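Side-chain contacts in nigritoxine (PDB 5M41), which is a bacterial toxin active against crustaceans and insects, with a fold that was new when its structure was determined: residues 605-610 with 643-648; 678-683 with 732-737. All coordinates share one frame; numbering follows the deposited sequence.

Contact 1: residues 605-610 with 643-648; sequences AFLTYI and KDIPDN
L607 reaches from helix 603-614 to the bend at D644 and I645 with a single methyl group, CD2. Its CB starts toward the loop but makes no contact there itself. With CG anti to the backbone N (chi1 175°) and chi2 near 57°, the fork at CG turns CD2 onto the loop. CD2 lies 3.9 Å from CG1 of I645 and 4.1 Å from its CD1, so the isoleucine's ethyl branch, not CG2, does the touching. The same methyl sits beside D644, 4.0 Å from its CB and 3.9 Å from OD2, with the two side chains crossing nearly at right angles. This is van der Waals packing at the margin of the core, where a buried leucine meets an exposed carboxylate. The helix directly follows strand 594-601, and the loop leads into strand 649-652, its antiparallel neighbour in a six-stranded sheet, so the contact bridges the two ends of a connection, about half of it helical, between adjacent strands. L607 also packs on L725 of helix 719-731, and the loop backbone is held by N604 ND2 on the I645 carbonyl and Q724 NE2 on that of D644.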
ATOM      1  N   ALA A 605      -8.423  24.397  21.184  1.00 43.41           N
ATOM      2  CA  ALA A 605      -8.724  23.564  20.016  1.00 44.91           C
ATOM      3  C   ALA A 605      -7.400  22.944  19.572  1.00 44.00           C
ATOM      4  O   ALA A 605      -7.332  21.735  19.347  1.00 43.14           O
ATOM      5  CB  ALA A 605      -9.358  24.370  18.886  1.00 41.67           C
ATOM      6  N   PHE A 606      -6.369  23.794  19.485  1.00 41.84           N
ATOM      7  CA  PHE A 606      -5.031  23.379  19.080  1.00 42.46           C
ATOM      8  C   PHE A 606      -4.485  22.373  20.093  1.00 41.75           C
ATOM      9  O   PHE A 606      -4.030  21.298  19.716  1.00 40.29           O
ATOM     10  CB  PHE A 606      -4.088  24.598  18.948  1.00 41.46           C
ATOM     11  CG  PHE A 606      -2.687  24.247  18.462  1.00 41.81           C
ATOM     12  CD1 PHE A 606      -2.441  23.946  17.107  1.00 40.05           C
ATOM     13  CD2 PHE A 606      -1.610  24.217  19.352  1.00 41.12           C
ATOM     14  CE1 PHE A 606      -1.158  23.632  16.658  1.00 39.44           C
ATOM     15  CE2 PHE A 606      -0.326  23.905  18.903  1.00 40.40           C
ATOM     16  CZ  PHE A 606      -0.095  23.616  17.562  1.00 39.69           C
ATOM     17  N   LEU A 607      -4.580  22.720  21.380  1.00 42.33           N
ATOM     18  CA  LEU A 607      -4.099  21.843  22.459  1.00 44.69           C
ATOM     19  C   LEU A 607      -4.733  20.451  22.360  1.00 45.59           C
ATOM     20  O   LEU A 607      -4.020  19.436  22.402  1.00 47.09           O
ATOM     21  CB  LEU A 607      -4.347  22.452  23.863  1.00 43.52           C
ATOM     22  CG  LEU A 607      -4.005  21.587  25.087  1.00 46.12           C
ATOM     23  CD1 LEU A 607      -2.538  21.138  25.070  1.00 44.89           C
ATOM     24  CD2 LEU A 607      -4.363  22.276  26.411  1.00 44.47           C
ATOM     25  N   THR A 608      -6.055  20.414  22.217  1.00 45.54           N
ATOM     26  CA  THR A 608      -6.795  19.154  22.186  1.00 46.64           C
ATOM     27  C   THR A 608      -6.377  18.357  20.974  1.00 45.50           C
ATOM     28  O   THR A 608      -6.070  17.163  21.086  1.00 45.09           O
ATOM     29  CB  THR A 608      -8.326  19.362  22.188  1.00 46.69           C
ATOM     30  OG1 THR A 608      -8.706  20.003  23.414  1.00 48.21           O
ATOM     31  CG2 THR A 608      -9.058  18.018  22.110  1.00 47.05           C
ATOM     32  N   TYR A 609      -6.347  19.012  19.820  1.00 43.12           N
ATOM     33  CA  TYR A 609      -5.991  18.282  18.603  1.00 42.71           C
ATOM     34  C   TYR A 609      -4.589  17.684  18.709  1.00 42.55           C
ATOM     35  O   TYR A 609      -4.405  16.504  18.439  1.00 43.93           O
ATOM     36  CB  TYR A 609      -6.175  19.120  17.331  1.00 41.07           C
ATOM     37  CG  TYR A 609      -5.734  18.385  16.081  1.00 41.10           C
ATOM     38  CD1 TYR A 609      -6.567  17.443  15.467  1.00 40.92           C
ATOM     39  CD2 TYR A 609      -4.472  18.606  15.532  1.00 40.99           C
ATOM     40  CE1 TYR A 609      -6.158  16.754  14.333  1.00 41.65           C
ATOM     41  CE2 TYR A 609      -4.048  17.924  14.396  1.00 41.81           C
ATOM     42  CZ  TYR A 609      -4.899  17.003  13.797  1.00 41.83           C
ATOM     43  OH  TYR A 609      -4.482  16.322  12.663  1.00 44.57           O
ATOM     44  N   ILE A 610      -3.620  18.483  19.134  1.00 42.02           N
ATOM     45  CA  ILE A 610      -2.238  18.038  19.187  1.00 41.71           C
ATOM     46  C   ILE A 610      -2.046  16.908  20.219  1.00 44.12           C
ATOM     47  O   ILE A 610      -1.380  15.899  19.916  1.00 44.93           O
ATOM     48  CB  ILE A 610      -1.271  19.226  19.405  1.00 41.92           C
ATOM     49  CG1 ILE A 610      -1.278  20.134  18.166  1.00 41.28           C
ATOM     50  CG2 ILE A 610       0.163  18.754  19.703  1.00 43.10           C
ATOM     51  CD1 ILE A 610      -0.761  19.493  16.879  1.00 39.92           C
ATOM     52  N   LYS A 643      -9.448  21.993  28.392  1.00 57.26           N
ATOM     53  CA  LYS A 643      -9.868  23.361  28.679  1.00 57.16           C
ATOM     54  C   LYS A 643      -8.774  24.094  29.434  1.00 57.44           C
ATOM     55  O   LYS A 643      -8.996  25.176  29.969  1.00 57.94           O
ATOM     56  CB  LYS A 643     -11.161  23.349  29.493  1.00 59.80           C
ATOM     57  CG  LYS A 643     -12.191  22.336  29.007  1.00 59.55           C
ATOM     58  CD  LYS A 643     -13.506  22.492  29.755  1.00 62.44           C
ATOM     59  CE  LYS A 643     -14.705  22.043  28.925  1.00 62.74           C
ATOM     60  NZ  LYS A 643     -14.544  20.705  28.311  1.00 64.66           N
ATOM     61  N   ASP A 644      -7.579  23.511  29.455  1.00 57.29           N
ATOM     62  CA  ASP A 644      -6.489  24.008  30.309  1.00 58.91           C
ATOM     63  C   ASP A 644      -6.030  25.438  30.050  1.00 55.88           C
ATOM     64  O   ASP A 644      -5.612  26.117  30.988  1.00 55.83           O
ATOM     65  CB  ASP A 644      -5.287  23.069  30.221  1.00 61.51           C
ATOM     66  CG  ASP A 644      -5.654  21.650  30.586  1.00 68.55           C
ATOM     67  OD1 ASP A 644      -5.704  21.358  31.810  1.00 74.73           O
ATOM     68  OD2 ASP A 644      -5.926  20.846  29.662  1.00 63.27           O
ATOM     69  N   ILE A 645      -6.053  25.884  28.793  1.00 52.27           N
ATOM     70  CA  ILE A 645      -5.601  27.239  28.495  1.00 50.90           C
ATOM     71  C   ILE A 645      -6.760  28.204  28.735  1.00 53.58           C
ATOM     72  O   ILE A 645      -7.831  28.060  28.119  1.00 53.63           O
ATOM     73  CB  ILE A 645      -5.065  27.417  27.064  1.00 49.35           C
ATOM     74  CG1 ILE A 645      -4.203  26.209  26.613  1.00 49.79           C
ATOM     75  CG2 ILE A 645      -4.300  28.729  26.966  1.00 46.62           C
ATOM     76  CD1 ILE A 645      -2.957  25.941  27.461  1.00 47.65           C
ATOM     77  N   PRO A 646      -6.559  29.181  29.636  1.00 55.18           N
ATOM     78  CA  PRO A 646      -7.642  30.100  30.040  1.00 55.84           C
ATOM     79  C   PRO A 646      -8.205  30.982  28.913  1.00 55.84           C
ATOM     80  O   PRO A 646      -9.306  31.486  29.042  1.00 55.67           O
ATOM     81  CB  PRO A 646      -6.980  30.963  31.116  1.00 57.65           C
ATOM     82  CG  PRO A 646      -5.877  30.092  31.672  1.00 57.50           C
ATOM     83  CD  PRO A 646      -5.347  29.365  30.463  1.00 55.20           C
ATOM     84  N   ASP A 647      -7.464  31.174  27.822  1.00 52.80           N
ATOM     85  CA  ASP A 647      -7.942  32.032  26.726  1.00 52.73           C
ATOM     86  C   ASP A 647      -7.186  31.716  25.445  1.00 50.14           C
ATOM     87  O   ASP A 647      -6.182  31.002  25.471  1.00 48.91           O
ATOM     88  CB  ASP A 647      -7.742  33.521  27.083  1.00 53.34           C
ATOM     89  CG  ASP A 647      -8.741  34.458  26.371  1.00 56.64           C
ATOM     90  OD1 ASP A 647      -9.519  34.010  25.491  1.00 56.19           O
ATOM     91  OD2 ASP A 647      -8.757  35.667  26.715  1.00 57.62           O
ATOM     92  N   ASN A 648      -7.676  32.253  24.333  1.00 48.00           N
ATOM     93  CA  ASN A 648      -6.954  32.261  23.078  1.00 47.40           C
ATOM     94  C   ASN A 648      -5.757  33.163  23.177  1.00 46.19           C
ATOM     95  O   ASN A 648      -5.693  34.007  24.047  1.00 46.80           O
ATOM     96  CB  ASN A 648      -7.865  32.733  21.934  1.00 47.14           C
ATOM     97  CG  ASN A 648      -8.913  31.696  21.580  1.00 49.69           C
ATOM     98  OD1 ASN A 648      -8.768  30.513  21.911  1.00 49.45           O
ATOM     99  ND2 ASN A 648      -9.974  32.127  20.914  1.00 48.75           N
TER

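Contact 2: residues 678-683 with 732-737; sequences PTKMRK and NGRQEL
The amide of N732 and the guanidinium of R734 meet K680 in different ways, one over its face and the other at its edge. K680 passes over one face of the N732 amide, with CB over OD1, CG over the amide carbon and CD 3.5 Å from ND2. The methylenes thus follow the amide from oxygen to nitrogen without a hydrogen bond; OD1 finds its polar partner in K614 NZ at the end of helix 603-614. Farther along, K680 CE meets the R734 guanidinium at its edge, in the plane of the group, 3.5 Å from NH1. The lysine gets there by folding: chi1 of -57° sets CG beside the backbone N, and a second turn at chi2 (-62°) lays the chain across both partners at about a right angle. N732 is the residue at which the chain leaves helix 719-731, and its positive phi (56°) turns the backbone into a left-handed conformation. The contact thus joins the turn just after the C-terminal end of helix 719-731 to the 3-10 segment that begins at 680, in the connection between helices 667-676 and 688-704. The two are also joined through L730, whose carbonyl oxygen accepts a bond from T679 OG1 and whose backbone is hydrogen-bonded to that of K680. At the surface the two cationic ends come close, K680 NZ standing 3.6 Å from R734 NH1. Such a pair is probably mildly repulsive, and the proximity may make the lysine somewhat easier to deprotonate, although solvent would be expected to screen much of the effect. Both residues also touch crystal neighbours, so the lattice may partly set the arrangement of their ends.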
ATOM      1  N   PRO A 678       9.151  18.595  17.861  1.00 43.85           N
ATOM      2  CA  PRO A 678      10.190  17.924  18.657  1.00 45.93           C
ATOM      3  C   PRO A 678       9.633  17.287  19.918  1.00 47.48           C
ATOM      4  O   PRO A 678       8.470  17.537  20.302  1.00 45.20           O
ATOM      5  CB  PRO A 678      11.114  19.068  19.054  1.00 44.41           C
ATOM      6  CG  PRO A 678      10.183  20.249  19.143  1.00 44.35           C
ATOM      7  CD  PRO A 678       9.174  20.056  18.037  1.00 42.59           C
ATOM      8  N   THR A 679      10.464  16.455  20.533  1.00 47.78           N
ATOM      9  CA  THR A 679      10.224  15.892  21.858  1.00 51.10           C
ATOM     10  C   THR A 679       8.846  15.244  21.936  1.00 49.16           C
ATOM     11  O   THR A 679       8.553  14.389  21.106  1.00 49.43           O
ATOM     12  CB  THR A 679      10.512  16.919  22.973  1.00 53.21           C
ATOM     13  OG1 THR A 679       9.603  18.010  22.846  1.00 58.92           O
ATOM     14  CG2 THR A 679      11.892  17.483  22.802  1.00 53.44           C
ATOM     15  N   LYS A 680       7.994  15.633  22.884  1.00 48.73           N
ATOM     16  CA  LYS A 680       6.709  14.922  23.048  1.00 49.07           C
ATOM     17  C   LYS A 680       5.732  15.070  21.871  1.00 49.67           C
ATOM     18  O   LYS A 680       4.751  14.311  21.755  1.00 50.90           O
ATOM     19  CB  LYS A 680       6.035  15.256  24.382  1.00 50.30           C
ATOM     20  CG  LYS A 680       6.881  14.956  25.620  1.00 50.64           C
ATOM     21  CD  LYS A 680       7.222  13.476  25.765  1.00 54.27           C
ATOM     22  CE  LYS A 680       8.020  13.247  27.054  1.00 53.90           C
ATOM     23  NZ  LYS A 680       9.143  12.317  26.784  1.00 60.22           N
ATOM     24  N   MET A 681       5.996  16.033  20.997  1.00 49.13           N
ATOM     25  CA  MET A 681       5.214  16.184  19.749  1.00 48.88           C
ATOM     26  C   MET A 681       5.611  15.257  18.600  1.00 48.49           C
ATOM     27  O   MET A 681       4.947  15.269  17.552  1.00 48.23           O
ATOM     28  CB  MET A 681       5.330  17.620  19.233  1.00 48.67           C
ATOM     29  CG  MET A 681       4.103  18.468  19.415  1.00 50.16           C
ATOM     30  SD  MET A 681       4.320  20.006  18.488  1.00 48.82           S
ATOM     31  CE  MET A 681       3.581  19.548  16.923  1.00 48.65           C
ATOM     32  N   ARG A 682       6.676  14.466  18.764  1.00 49.22           N
ATOM     33  CA  ARG A 682       7.288  13.748  17.620  1.00 52.34           C
ATOM     34  C   ARG A 682       6.300  12.983  16.740  1.00 51.83           C
ATOM     35  O   ARG A 682       6.372  13.067  15.511  1.00 51.40           O
ATOM     36  CB  ARG A 682       8.442  12.819  18.063  1.00 57.01           C
ATOM     37  CG  ARG A 682       8.070  11.836  19.159  1.00 61.57           C
ATOM     38  CD  ARG A 682       9.269  11.027  19.674  1.00 74.39           C
ATOM     39  NE  ARG A 682       9.088  10.749  21.100  1.00 79.44           N
ATOM     40  CZ  ARG A 682       9.701  11.404  22.085  1.00 81.15           C
ATOM     41  NH1 ARG A 682      10.586  12.359  21.813  1.00 82.47           N
ATOM     42  NH2 ARG A 682       9.446  11.087  23.350  1.00 83.80           N
ATOM     43  N   LYS A 683       5.356  12.276  17.358  1.00 52.28           N
ATOM     44  CA  LYS A 683       4.426  11.436  16.585  1.00 53.31           C
ATOM     45  C   LYS A 683       3.506  12.210  15.638  1.00 52.84           C
ATOM     46  O   LYS A 683       3.039  11.652  14.647  1.00 54.16           O
ATOM     47  CB  LYS A 683       3.606  10.539  17.502  1.00 56.39           C
ATOM     48  CG  LYS A 683       4.395   9.379  18.078  1.00 57.30           C
ATOM     49  CD  LYS A 683       3.522   8.536  18.979  1.00 60.50           C
ATOM     50  CE  LYS A 683       4.302   7.355  19.530  1.00 65.02           C
ATOM     51  NZ  LYS A 683       3.473   6.618  20.525  1.00 70.01           N
ATOM     52  N   ASN A 732       4.769  17.477  27.816  1.00 51.48           N
ATOM     53  CA  ASN A 732       3.737  16.913  28.698  1.00 53.06           C
ATOM     54  C   ASN A 732       3.698  17.611  30.061  1.00 53.88           C
ATOM     55  O   ASN A 732       3.331  17.006  31.053  1.00 56.92           O
ATOM     56  CB  ASN A 732       3.909  15.389  28.879  1.00 54.74           C
ATOM     57  CG  ASN A 732       3.738  14.619  27.584  1.00 55.28           C
ATOM     58  OD1 ASN A 732       3.160  15.110  26.614  1.00 53.20           O
ATOM     59  ND2 ASN A 732       4.250  13.407  27.560  1.00 54.14           N
ATOM     60  N   GLY A 733       4.080  18.883  30.093  1.00 52.95           N
ATOM     61  CA  GLY A 733       4.066  19.673  31.324  1.00 55.24           C
ATOM     62  C   GLY A 733       5.184  19.324  32.305  1.00 57.52           C
ATOM     63  O   GLY A 733       5.128  19.706  33.471  1.00 59.04           O
ATOM     64  N   ARG A 734       6.195  18.593  31.839  1.00 59.73           N
ATOM     65  CA  ARG A 734       7.318  18.184  32.704  1.00 61.76           C
ATOM     66  C   ARG A 734       8.355  19.287  32.846  1.00 59.44           C
ATOM     67  O   ARG A 734       9.044  19.365  33.843  1.00 62.11           O
ATOM     68  CB  ARG A 734       7.974  16.899  32.183  1.00 66.88           C
ATOM     69  CG  ARG A 734       7.252  15.618  32.592  1.00 73.08           C
ATOM     70  CD  ARG A 734       7.565  14.496  31.616  1.00 78.81           C
ATOM     71  NE  ARG A 734       7.995  13.273  32.302  1.00 86.13           N
ATOM     72  CZ  ARG A 734       8.466  12.178  31.697  1.00 88.29           C
ATOM     73  NH1 ARG A 734       8.580  12.112  30.370  1.00 82.69           N
ATOM     74  NH2 ARG A 734       8.830  11.133  32.429  1.00 88.64           N
ATOM     75  N   GLN A 735       8.454  20.156  31.852  1.00 57.00           N
ATOM     76  CA  GLN A 735       9.431  21.235  31.900  1.00 56.42           C
ATOM     77  C   GLN A 735       8.769  22.609  31.791  1.00 55.47           C
ATOM     78  O   GLN A 735       7.919  22.824  30.938  1.00 55.97           O
ATOM     79  CB  GLN A 735      10.474  21.035  30.794  1.00 52.33           C
ATOM     80  CG  GLN A 735      11.554  22.090  30.769  1.00 50.93           C
ATOM     81  CD  GLN A 735      12.534  21.889  29.630  1.00 49.71           C
ATOM     82  OE1 GLN A 735      12.140  21.713  28.473  1.00 45.97           O
ATOM     83  NE2 GLN A 735      13.833  21.915  29.957  1.00 51.22           N
ATOM     84  N   GLU A 736       9.165  23.527  32.665  1.00 58.01           N
ATOM     85  CA  GLU A 736       8.687  24.911  32.632  1.00 59.23           C
ATOM     86  C   GLU A 736       9.408  25.650  31.523  1.00 55.72           C
ATOM     87  O   GLU A 736      10.635  25.729  31.521  1.00 54.17           O
ATOM     88  CB  GLU A 736       8.941  25.610  33.980  1.00 63.07           C
ATOM     89  CG  GLU A 736       8.192  24.983  35.149  1.00 69.17           C
ATOM     90  CD  GLU A 736       6.693  24.933  34.904  1.00 74.28           C
ATOM     91  OE1 GLU A 736       6.063  26.011  34.900  1.00 76.84           O
ATOM     92  OE2 GLU A 736       6.148  23.822  34.696  1.00 77.56           O
ATOM     93  N   LEU A 737       8.653  26.162  30.558  1.00 52.27           N
ATOM     94  CA  LEU A 737       9.273  26.861  29.432  1.00 50.28           C
ATOM     95  C   LEU A 737       9.013  28.356  29.518  1.00 50.85           C
ATOM     96  O   LEU A 737       8.009  28.779  30.079  1.00 52.96           O
ATOM     97  CB  LEU A 737       8.752  26.318  28.101  1.00 48.09           C
ATOM     98  CG  LEU A 737       8.985  24.843  27.741  1.00 50.20           C
ATOM     99  CD1 LEU A 737       8.312  24.531  26.406  1.00 46.61           C
ATOM    100  CD2 LEU A 737      10.480  24.540  27.678  1.00 49.94           C
TER

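Overall arrangement
Followed from the N terminus, the chain leaves strand 594-601 into helix 603-614, passes through helices 618-621 and 625-632, and returns at 643-648, where contact 1 closes the first loop just before strand 649-652. Helix 667-676 then leads to 678-683, the opening of contact 2, whose loop takes in helix 688-704, edge strand 713-715 and helix 719-731 before closing at 732-737. The loops follow in series, neither enclosing nor crossing the other, with centres about 15 Å apart. Helix 603-614 joins them: I610 CG2 packs 4.0 Å from M681 CG. Helix 719-731 adds a second link, contributing to the surroundings of both contacts.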